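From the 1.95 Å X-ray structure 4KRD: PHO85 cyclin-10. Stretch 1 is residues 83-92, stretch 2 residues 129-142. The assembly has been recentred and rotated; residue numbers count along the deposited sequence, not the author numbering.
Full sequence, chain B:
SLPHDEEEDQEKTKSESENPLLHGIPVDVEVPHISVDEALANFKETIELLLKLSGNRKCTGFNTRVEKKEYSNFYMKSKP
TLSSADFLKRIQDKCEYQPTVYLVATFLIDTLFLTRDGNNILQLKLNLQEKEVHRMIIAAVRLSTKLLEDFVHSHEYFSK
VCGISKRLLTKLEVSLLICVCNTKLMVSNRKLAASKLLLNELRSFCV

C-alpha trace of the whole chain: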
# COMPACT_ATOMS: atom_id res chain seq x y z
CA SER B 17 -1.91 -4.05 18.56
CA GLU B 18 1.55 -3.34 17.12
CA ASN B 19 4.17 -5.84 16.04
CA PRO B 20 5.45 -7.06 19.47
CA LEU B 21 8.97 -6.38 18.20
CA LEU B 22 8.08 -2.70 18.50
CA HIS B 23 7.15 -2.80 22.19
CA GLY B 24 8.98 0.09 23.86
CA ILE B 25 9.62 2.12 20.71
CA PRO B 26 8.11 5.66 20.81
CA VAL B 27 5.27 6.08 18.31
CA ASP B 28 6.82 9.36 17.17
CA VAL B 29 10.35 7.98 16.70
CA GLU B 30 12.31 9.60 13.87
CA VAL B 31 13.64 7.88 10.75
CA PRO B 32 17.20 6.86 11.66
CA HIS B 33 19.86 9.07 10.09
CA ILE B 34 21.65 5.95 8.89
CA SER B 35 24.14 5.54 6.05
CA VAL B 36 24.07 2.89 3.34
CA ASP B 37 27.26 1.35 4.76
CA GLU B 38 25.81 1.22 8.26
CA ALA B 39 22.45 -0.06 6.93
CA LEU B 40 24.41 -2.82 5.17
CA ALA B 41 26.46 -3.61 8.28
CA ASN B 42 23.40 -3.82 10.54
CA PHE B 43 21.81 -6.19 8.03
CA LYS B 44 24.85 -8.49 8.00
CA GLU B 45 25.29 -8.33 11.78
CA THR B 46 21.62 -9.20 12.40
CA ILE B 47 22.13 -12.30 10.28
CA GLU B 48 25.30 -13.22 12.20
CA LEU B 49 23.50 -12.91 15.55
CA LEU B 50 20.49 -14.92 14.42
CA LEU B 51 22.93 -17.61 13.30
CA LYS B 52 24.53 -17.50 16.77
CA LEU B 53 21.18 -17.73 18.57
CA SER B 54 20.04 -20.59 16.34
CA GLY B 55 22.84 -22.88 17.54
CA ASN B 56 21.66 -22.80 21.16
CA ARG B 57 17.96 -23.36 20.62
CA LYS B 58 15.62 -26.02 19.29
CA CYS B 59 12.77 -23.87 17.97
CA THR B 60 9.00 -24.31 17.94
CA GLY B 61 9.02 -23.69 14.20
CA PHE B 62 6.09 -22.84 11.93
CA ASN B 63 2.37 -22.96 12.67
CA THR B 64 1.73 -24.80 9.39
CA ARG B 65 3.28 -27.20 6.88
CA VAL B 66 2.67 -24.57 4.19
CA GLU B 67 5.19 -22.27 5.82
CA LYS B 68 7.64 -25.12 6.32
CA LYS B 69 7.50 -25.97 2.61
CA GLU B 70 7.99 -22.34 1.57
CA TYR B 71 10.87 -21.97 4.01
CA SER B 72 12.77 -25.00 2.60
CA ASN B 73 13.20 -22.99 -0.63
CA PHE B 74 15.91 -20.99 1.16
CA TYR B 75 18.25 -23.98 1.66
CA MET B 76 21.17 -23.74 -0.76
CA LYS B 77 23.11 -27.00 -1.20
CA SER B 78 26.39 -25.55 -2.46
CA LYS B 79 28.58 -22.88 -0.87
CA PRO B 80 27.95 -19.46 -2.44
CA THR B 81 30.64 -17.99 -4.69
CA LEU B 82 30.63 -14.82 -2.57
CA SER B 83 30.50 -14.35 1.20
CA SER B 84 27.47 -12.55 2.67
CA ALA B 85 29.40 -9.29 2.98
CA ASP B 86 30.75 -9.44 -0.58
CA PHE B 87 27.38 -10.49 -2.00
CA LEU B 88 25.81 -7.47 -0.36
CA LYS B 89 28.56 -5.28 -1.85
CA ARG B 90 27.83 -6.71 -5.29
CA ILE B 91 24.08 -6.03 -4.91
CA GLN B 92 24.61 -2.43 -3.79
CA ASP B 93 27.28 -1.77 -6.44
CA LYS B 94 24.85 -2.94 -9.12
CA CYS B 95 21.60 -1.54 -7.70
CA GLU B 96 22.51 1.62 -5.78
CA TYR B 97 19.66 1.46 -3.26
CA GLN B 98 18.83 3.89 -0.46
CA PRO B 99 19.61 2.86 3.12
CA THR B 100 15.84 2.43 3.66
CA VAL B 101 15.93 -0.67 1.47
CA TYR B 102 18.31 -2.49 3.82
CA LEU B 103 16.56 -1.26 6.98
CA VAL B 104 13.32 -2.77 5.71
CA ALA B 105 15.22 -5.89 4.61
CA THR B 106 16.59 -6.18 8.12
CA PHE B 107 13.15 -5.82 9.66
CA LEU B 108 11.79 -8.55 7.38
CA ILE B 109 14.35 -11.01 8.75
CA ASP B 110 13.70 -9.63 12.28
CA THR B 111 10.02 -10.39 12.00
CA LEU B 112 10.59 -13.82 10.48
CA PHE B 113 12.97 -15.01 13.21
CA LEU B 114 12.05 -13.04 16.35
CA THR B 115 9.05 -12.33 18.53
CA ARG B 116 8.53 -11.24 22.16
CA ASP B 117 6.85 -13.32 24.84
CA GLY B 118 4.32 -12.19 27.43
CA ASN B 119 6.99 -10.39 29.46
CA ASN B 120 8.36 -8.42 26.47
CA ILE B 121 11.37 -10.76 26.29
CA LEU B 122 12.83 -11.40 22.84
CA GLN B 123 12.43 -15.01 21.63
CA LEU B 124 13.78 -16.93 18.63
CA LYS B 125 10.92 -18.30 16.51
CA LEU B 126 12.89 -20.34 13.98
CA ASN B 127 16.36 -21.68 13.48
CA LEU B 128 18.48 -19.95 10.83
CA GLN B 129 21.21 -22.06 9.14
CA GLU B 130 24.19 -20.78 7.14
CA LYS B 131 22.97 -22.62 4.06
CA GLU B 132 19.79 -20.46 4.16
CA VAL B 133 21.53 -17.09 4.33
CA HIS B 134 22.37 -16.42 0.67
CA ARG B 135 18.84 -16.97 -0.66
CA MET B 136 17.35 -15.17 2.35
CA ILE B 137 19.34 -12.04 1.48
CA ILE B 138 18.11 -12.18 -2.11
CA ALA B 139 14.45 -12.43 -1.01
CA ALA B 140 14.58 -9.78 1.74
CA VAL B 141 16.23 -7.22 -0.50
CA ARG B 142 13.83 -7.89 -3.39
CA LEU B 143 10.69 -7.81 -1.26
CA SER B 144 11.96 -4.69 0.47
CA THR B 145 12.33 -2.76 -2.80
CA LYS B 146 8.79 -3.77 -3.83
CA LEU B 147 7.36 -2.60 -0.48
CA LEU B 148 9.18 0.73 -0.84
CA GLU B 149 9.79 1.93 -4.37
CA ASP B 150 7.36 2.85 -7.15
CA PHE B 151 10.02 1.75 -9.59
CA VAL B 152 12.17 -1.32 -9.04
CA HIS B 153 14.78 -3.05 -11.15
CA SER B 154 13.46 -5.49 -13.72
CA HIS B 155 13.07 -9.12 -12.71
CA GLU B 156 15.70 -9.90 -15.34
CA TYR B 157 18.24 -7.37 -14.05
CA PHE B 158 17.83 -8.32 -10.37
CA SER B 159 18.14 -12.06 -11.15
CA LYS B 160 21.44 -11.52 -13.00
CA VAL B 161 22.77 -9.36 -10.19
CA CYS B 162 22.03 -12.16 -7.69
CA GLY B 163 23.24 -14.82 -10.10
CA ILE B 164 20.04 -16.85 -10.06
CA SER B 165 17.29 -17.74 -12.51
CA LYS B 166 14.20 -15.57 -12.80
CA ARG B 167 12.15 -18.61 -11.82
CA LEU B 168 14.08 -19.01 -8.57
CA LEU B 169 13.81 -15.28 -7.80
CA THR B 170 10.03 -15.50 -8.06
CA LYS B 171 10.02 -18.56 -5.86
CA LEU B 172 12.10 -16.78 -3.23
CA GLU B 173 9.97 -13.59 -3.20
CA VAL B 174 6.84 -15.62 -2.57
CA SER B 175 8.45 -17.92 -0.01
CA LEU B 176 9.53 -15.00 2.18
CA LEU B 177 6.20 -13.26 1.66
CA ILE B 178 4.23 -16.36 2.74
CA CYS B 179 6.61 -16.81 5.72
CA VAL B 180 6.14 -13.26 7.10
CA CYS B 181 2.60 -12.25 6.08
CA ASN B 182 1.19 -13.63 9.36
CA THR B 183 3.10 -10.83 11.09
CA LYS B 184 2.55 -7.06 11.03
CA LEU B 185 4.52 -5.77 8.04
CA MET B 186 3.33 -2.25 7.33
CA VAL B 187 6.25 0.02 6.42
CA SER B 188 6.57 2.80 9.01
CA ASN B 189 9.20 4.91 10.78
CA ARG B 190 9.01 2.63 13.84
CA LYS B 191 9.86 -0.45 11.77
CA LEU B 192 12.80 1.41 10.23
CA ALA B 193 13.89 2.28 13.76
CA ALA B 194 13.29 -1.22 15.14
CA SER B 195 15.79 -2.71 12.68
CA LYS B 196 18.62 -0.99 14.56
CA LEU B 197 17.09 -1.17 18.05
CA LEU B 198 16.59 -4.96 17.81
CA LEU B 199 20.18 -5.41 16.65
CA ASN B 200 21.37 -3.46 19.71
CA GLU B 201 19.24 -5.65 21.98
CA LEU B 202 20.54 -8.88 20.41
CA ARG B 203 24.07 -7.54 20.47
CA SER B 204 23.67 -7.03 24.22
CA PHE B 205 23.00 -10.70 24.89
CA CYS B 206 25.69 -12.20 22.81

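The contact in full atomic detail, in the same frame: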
# COMPACT_ATOMS: atom_id res chain seq x y z
N SER B 83 30.92 -14.39 -0.19
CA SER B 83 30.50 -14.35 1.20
C SER B 83 29.27 -13.45 1.31
O SER B 83 28.95 -12.73 0.36
CB SER B 83 31.62 -13.80 2.09
OG SER B 83 31.97 -12.49 1.69
N SER B 84 28.60 -13.46 2.46
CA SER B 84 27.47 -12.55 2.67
C SER B 84 27.85 -11.09 2.47
O SER B 84 27.13 -10.33 1.82
CB SER B 84 26.88 -12.73 4.07
OG SER B 84 26.23 -13.98 4.19
N ALA B 85 28.98 -10.69 3.05
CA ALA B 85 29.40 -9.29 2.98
C ALA B 85 29.70 -8.88 1.54
O ALA B 85 29.31 -7.81 1.10
CB ALA B 85 30.61 -9.05 3.87
N ASP B 86 30.39 -9.75 0.80
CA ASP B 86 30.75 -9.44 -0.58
C ASP B 86 29.53 -9.49 -1.51
O ASP B 86 29.46 -8.74 -2.48
CB ASP B 86 31.82 -10.41 -1.10
CG ASP B 86 33.16 -10.25 -0.39
OD1 ASP B 86 33.43 -9.16 0.17
OD2 ASP B 86 33.96 -11.22 -0.40
N PHE B 87 28.60 -10.38 -1.21
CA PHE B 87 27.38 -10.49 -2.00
C PHE B 87 26.57 -9.21 -1.86
O PHE B 87 26.04 -8.67 -2.84
CB PHE B 87 26.56 -11.69 -1.54
CG PHE B 87 25.36 -11.98 -2.39
CD1 PHE B 87 25.47 -12.02 -3.77
CD2 PHE B 87 24.13 -12.24 -1.81
CE1 PHE B 87 24.37 -12.30 -4.57
CE2 PHE B 87 23.02 -12.53 -2.59
CZ PHE B 87 23.14 -12.55 -3.99
N LEU B 88 26.50 -8.72 -0.63
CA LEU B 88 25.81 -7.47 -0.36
C LEU B 88 26.49 -6.29 -1.05
O LEU B 88 25.81 -5.38 -1.52
CB LEU B 88 25.70 -7.24 1.15
CG LEU B 88 24.57 -8.00 1.85
CD1 LEU B 88 24.73 -7.98 3.37
CD2 LEU B 88 23.22 -7.39 1.43
N LYS B 89 27.82 -6.30 -1.11
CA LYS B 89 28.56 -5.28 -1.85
C LYS B 89 28.20 -5.33 -3.32
O LYS B 89 27.96 -4.29 -3.95
CB LYS B 89 30.08 -5.49 -1.72
CG LYS B 89 30.65 -5.28 -0.33
CD LYS B 89 32.04 -5.90 -0.20
CE LYS B 89 32.58 -5.78 1.23
NZ LYS B 89 33.70 -6.73 1.49
N ARG B 90 28.18 -6.54 -3.88
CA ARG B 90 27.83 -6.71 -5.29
C ARG B 90 26.42 -6.17 -5.59
O ARG B 90 26.22 -5.49 -6.59
CB ARG B 90 27.97 -8.17 -5.73
CG ARG B 90 27.36 -8.46 -7.10
CD ARG B 90 27.65 -9.87 -7.59
NE ARG B 90 26.86 -10.18 -8.78
CZ ARG B 90 27.17 -9.81 -10.01
NH1 ARG B 90 28.28 -9.11 -10.24
NH2 ARG B 90 26.37 -10.13 -11.03
N ILE B 91 25.46 -6.48 -4.73
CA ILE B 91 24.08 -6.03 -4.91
C ILE B 91 24.01 -4.50 -4.89
O ILE B 91 23.40 -3.88 -5.77
CB ILE B 91 23.13 -6.65 -3.84
CG1 ILE B 91 23.08 -8.17 -3.99
CG2 ILE B 91 21.72 -6.09 -3.96
CD1 ILE B 91 22.24 -8.90 -2.92
N GLN B 92 24.65 -3.88 -3.91
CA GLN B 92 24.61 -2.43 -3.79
C GLN B 92 25.38 -1.72 -4.91
O GLN B 92 24.98 -0.65 -5.37
CB GLN B 92 25.11 -1.98 -2.42
CG GLN B 92 25.10 -0.47 -2.21
CD GLN B 92 23.71 0.15 -2.35
OE1 GLN B 92 23.56 1.37 -2.47
NE2 GLN B 92 22.69 -0.69 -2.35
N GLN B 129 19.96 -21.36 9.47
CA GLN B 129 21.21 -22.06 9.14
C GLN B 129 22.01 -21.27 8.12
O GLN B 129 21.44 -20.47 7.36
CB GLN B 129 20.93 -23.43 8.52
CG GLN B 129 19.99 -24.33 9.28
CD GLN B 129 19.74 -25.62 8.52
OE1 GLN B 129 18.77 -25.73 7.76
NE2 GLN B 129 20.62 -26.61 8.71
N GLU B 130 23.32 -21.51 8.06
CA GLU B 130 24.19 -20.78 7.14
C GLU B 130 23.83 -21.06 5.70
O GLU B 130 23.97 -20.19 4.83
CB GLU B 130 25.68 -21.11 7.38
CG GLU B 130 26.63 -20.24 6.54
CD GLU B 130 26.64 -18.76 6.98
OE1 GLU B 130 27.08 -18.48 8.12
OE2 GLU B 130 26.23 -17.88 6.18
N LYS B 131 23.36 -22.27 5.43
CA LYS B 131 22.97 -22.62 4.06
C LYS B 131 21.69 -21.91 3.59
O LYS B 131 21.31 -22.01 2.42
CB LYS B 131 22.84 -24.13 3.90
CG LYS B 131 24.16 -24.88 4.09
CD LYS B 131 24.18 -26.17 3.30
CE LYS B 131 25.59 -26.75 3.22
NZ LYS B 131 25.67 -27.83 2.20
N GLU B 132 21.03 -21.19 4.50
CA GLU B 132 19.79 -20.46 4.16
C GLU B 132 20.05 -18.98 3.95
O GLU B 132 19.19 -18.27 3.41
CB GLU B 132 18.74 -20.68 5.26
CG GLU B 132 18.22 -22.13 5.28
CD GLU B 132 17.65 -22.58 6.62
OE1 GLU B 132 17.67 -21.79 7.59
OE2 GLU B 132 17.17 -23.73 6.70
N VAL B 133 21.24 -18.52 4.32
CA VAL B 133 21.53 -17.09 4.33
C VAL B 133 21.56 -16.40 2.96
O VAL B 133 20.99 -15.32 2.79
CB VAL B 133 22.84 -16.77 5.08
CG1 VAL B 133 23.25 -15.32 4.83
CG2 VAL B 133 22.67 -17.05 6.58
N HIS B 134 22.21 -17.03 1.99
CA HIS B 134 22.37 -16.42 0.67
C HIS B 134 21.03 -16.13 -0.02
O HIS B 134 20.79 -15.02 -0.52
CB HIS B 134 23.23 -17.34 -0.21
CG HIS B 134 23.61 -16.75 -1.53
ND1 HIS B 134 23.05 -17.16 -2.72
CD2 HIS B 134 24.50 -15.78 -1.85
CE1 HIS B 134 23.57 -16.47 -3.71
NE2 HIS B 134 24.45 -15.62 -3.21
N ARG B 135 20.15 -17.12 -0.03
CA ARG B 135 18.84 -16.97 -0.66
C ARG B 135 17.92 -16.07 0.16
O ARG B 135 17.03 -15.42 -0.40
CB ARG B 135 18.20 -18.34 -0.90
CG ARG B 135 18.88 -19.14 -2.01
CD ARG B 135 18.15 -20.46 -2.26
NE ARG B 135 18.73 -21.19 -3.38
CZ ARG B 135 18.23 -22.32 -3.86
NH1 ARG B 135 17.14 -22.85 -3.34
NH2 ARG B 135 18.83 -22.91 -4.89
N MET B 136 18.11 -16.05 1.47
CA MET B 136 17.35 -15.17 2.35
C MET B 136 17.65 -13.70 2.06
O MET B 136 16.75 -12.85 2.06
CB MET B 136 17.65 -15.48 3.82
CG MET B 136 16.87 -14.64 4.82
SD MET B 136 15.08 -14.90 4.78
CE MET B 136 14.98 -16.63 5.23
N ILE B 137 18.92 -13.39 1.83
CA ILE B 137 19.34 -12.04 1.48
C ILE B 137 18.70 -11.58 0.18
O ILE B 137 18.18 -10.48 0.08
CB ILE B 137 20.88 -11.95 1.36
CG1 ILE B 137 21.51 -12.00 2.76
CG2 ILE B 137 21.30 -10.69 0.64
CD1 ILE B 137 23.02 -12.25 2.76
N ILE B 138 18.76 -12.44 -0.83
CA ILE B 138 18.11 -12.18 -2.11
C ILE B 138 16.63 -11.81 -1.92
O ILE B 138 16.18 -10.78 -2.41
CB ILE B 138 18.24 -13.41 -3.01
CG1 ILE B 138 19.72 -13.62 -3.38
CG2 ILE B 138 17.43 -13.24 -4.28
CD1 ILE B 138 19.93 -14.80 -4.31
N ALA B 139 15.89 -12.66 -1.22
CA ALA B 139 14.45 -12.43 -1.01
C ALA B 139 14.13 -11.16 -0.23
O ALA B 139 13.22 -10.40 -0.59
CB ALA B 139 13.83 -13.65 -0.32
N ALA B 140 14.87 -10.93 0.87
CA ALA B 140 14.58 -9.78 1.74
C ALA B 140 14.87 -8.46 1.04
O ALA B 140 14.14 -7.48 1.21
CB ALA B 140 15.35 -9.90 3.06
N VAL B 141 15.94 -8.43 0.25
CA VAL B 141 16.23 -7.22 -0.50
C VAL B 141 15.16 -6.99 -1.56
O VAL B 141 14.69 -5.88 -1.71
CB VAL B 141 17.63 -7.23 -1.15
CG1 VAL B 141 17.77 -6.06 -2.14
CG2 VAL B 141 18.72 -7.17 -0.06
N ARG B 142 14.76 -8.04 -2.27
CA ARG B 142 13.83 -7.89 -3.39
C ARG B 142 12.46 -7.47 -2.89
O ARG B 142 11.85 -6.55 -3.44
CB ARG B 142 13.76 -9.19 -4.21
CG ARG B 142 12.78 -9.13 -5.40
CD ARG B 142 13.16 -8.06 -6.42
NE ARG B 142 12.45 -8.24 -7.69
CZ ARG B 142 12.50 -7.39 -8.70
NH1 ARG B 142 13.23 -6.29 -8.59
NH2 ARG B 142 11.82 -7.63 -9.81
O HOH W 1 26.90 -15.40 6.79

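Two helices, 84-92 and 130-142, run nearly parallel here, their N-to-C directions 17° apart and their axes 10.8 Å apart at closest approach. That spacing is wide enough for branched and aromatic side chains between the backbones, and the contact is built almost entirely from such packing; no direct hydrogen bond crosses it. The gap is narrower at the N-terminal end, where CA of Ser 84 lies 6.7 Å from CA of His 134, and wider further on, with CA of Ile 91 9.0 Å from CA of Ile 138. On the first helix the small Ser 84 sits at the closer end and Phe 87, Leu 88 and Ile 91 follow it.

Ile 137 is the central knob. Its CA-to-CB bond points toward the partner helix, and its side chain sits among Ser 84, Phe 87, Leu 88 and Ile 91, positions spaced to form one hole on a helical surface. With chi1 m and chi2 t, its two branches spread along the groove. Ile 137 CD1 reaches back to 3.9 Å from Ser 84 OG, while Ile 137 CG2 lies 3.9 Å from Leu 88 CD2 and 4.1 Å from both Phe 87 CD2 and Ile 91 CD1. Leu 88 starts sideways, yet its m, t conformation brings its end nearer and closes one wall of the hole. Ile 91, also m, t, points toward the other helix and extends the apolar seam to Val 141, Ile 91 CG2 to Val 141 CG1 at 4.3 Å.

Phe 87 takes chi1 t, which carries its ring across the gap to meet His 134 and Ile 138 as well as the knob. Ile 138 CG1 meets the ring edge, 3.6 Å from Phe 87 CE2. The His 134 ring, also carried by a t chi1, comes over one face of the phenyl; the ring centroids are 4.2 Å apart and the planes inclined by 34°, an oblique pairing.

Ser 84 handles the polar margin. Its m rotamer places Ser 84 OG 3.3 Å from Val 133 CG1, a snug fit, and leaves it 3.0 Å from the oxygen of water 1, to which it is hydrogen-bonded. The same water donates to Glu 130 OE2, its oxygen 2.6 Å away. Glu 130 bends through chi2 p to bring its carboxylate inward, but its OE2 remains 4.4 Å from Ser 84 OG, so the water completes the link.

Just before the first helix, Ser 83 adopts chi1 p and caps it, its OG accepting from Asp 86 N at 3.3 Å.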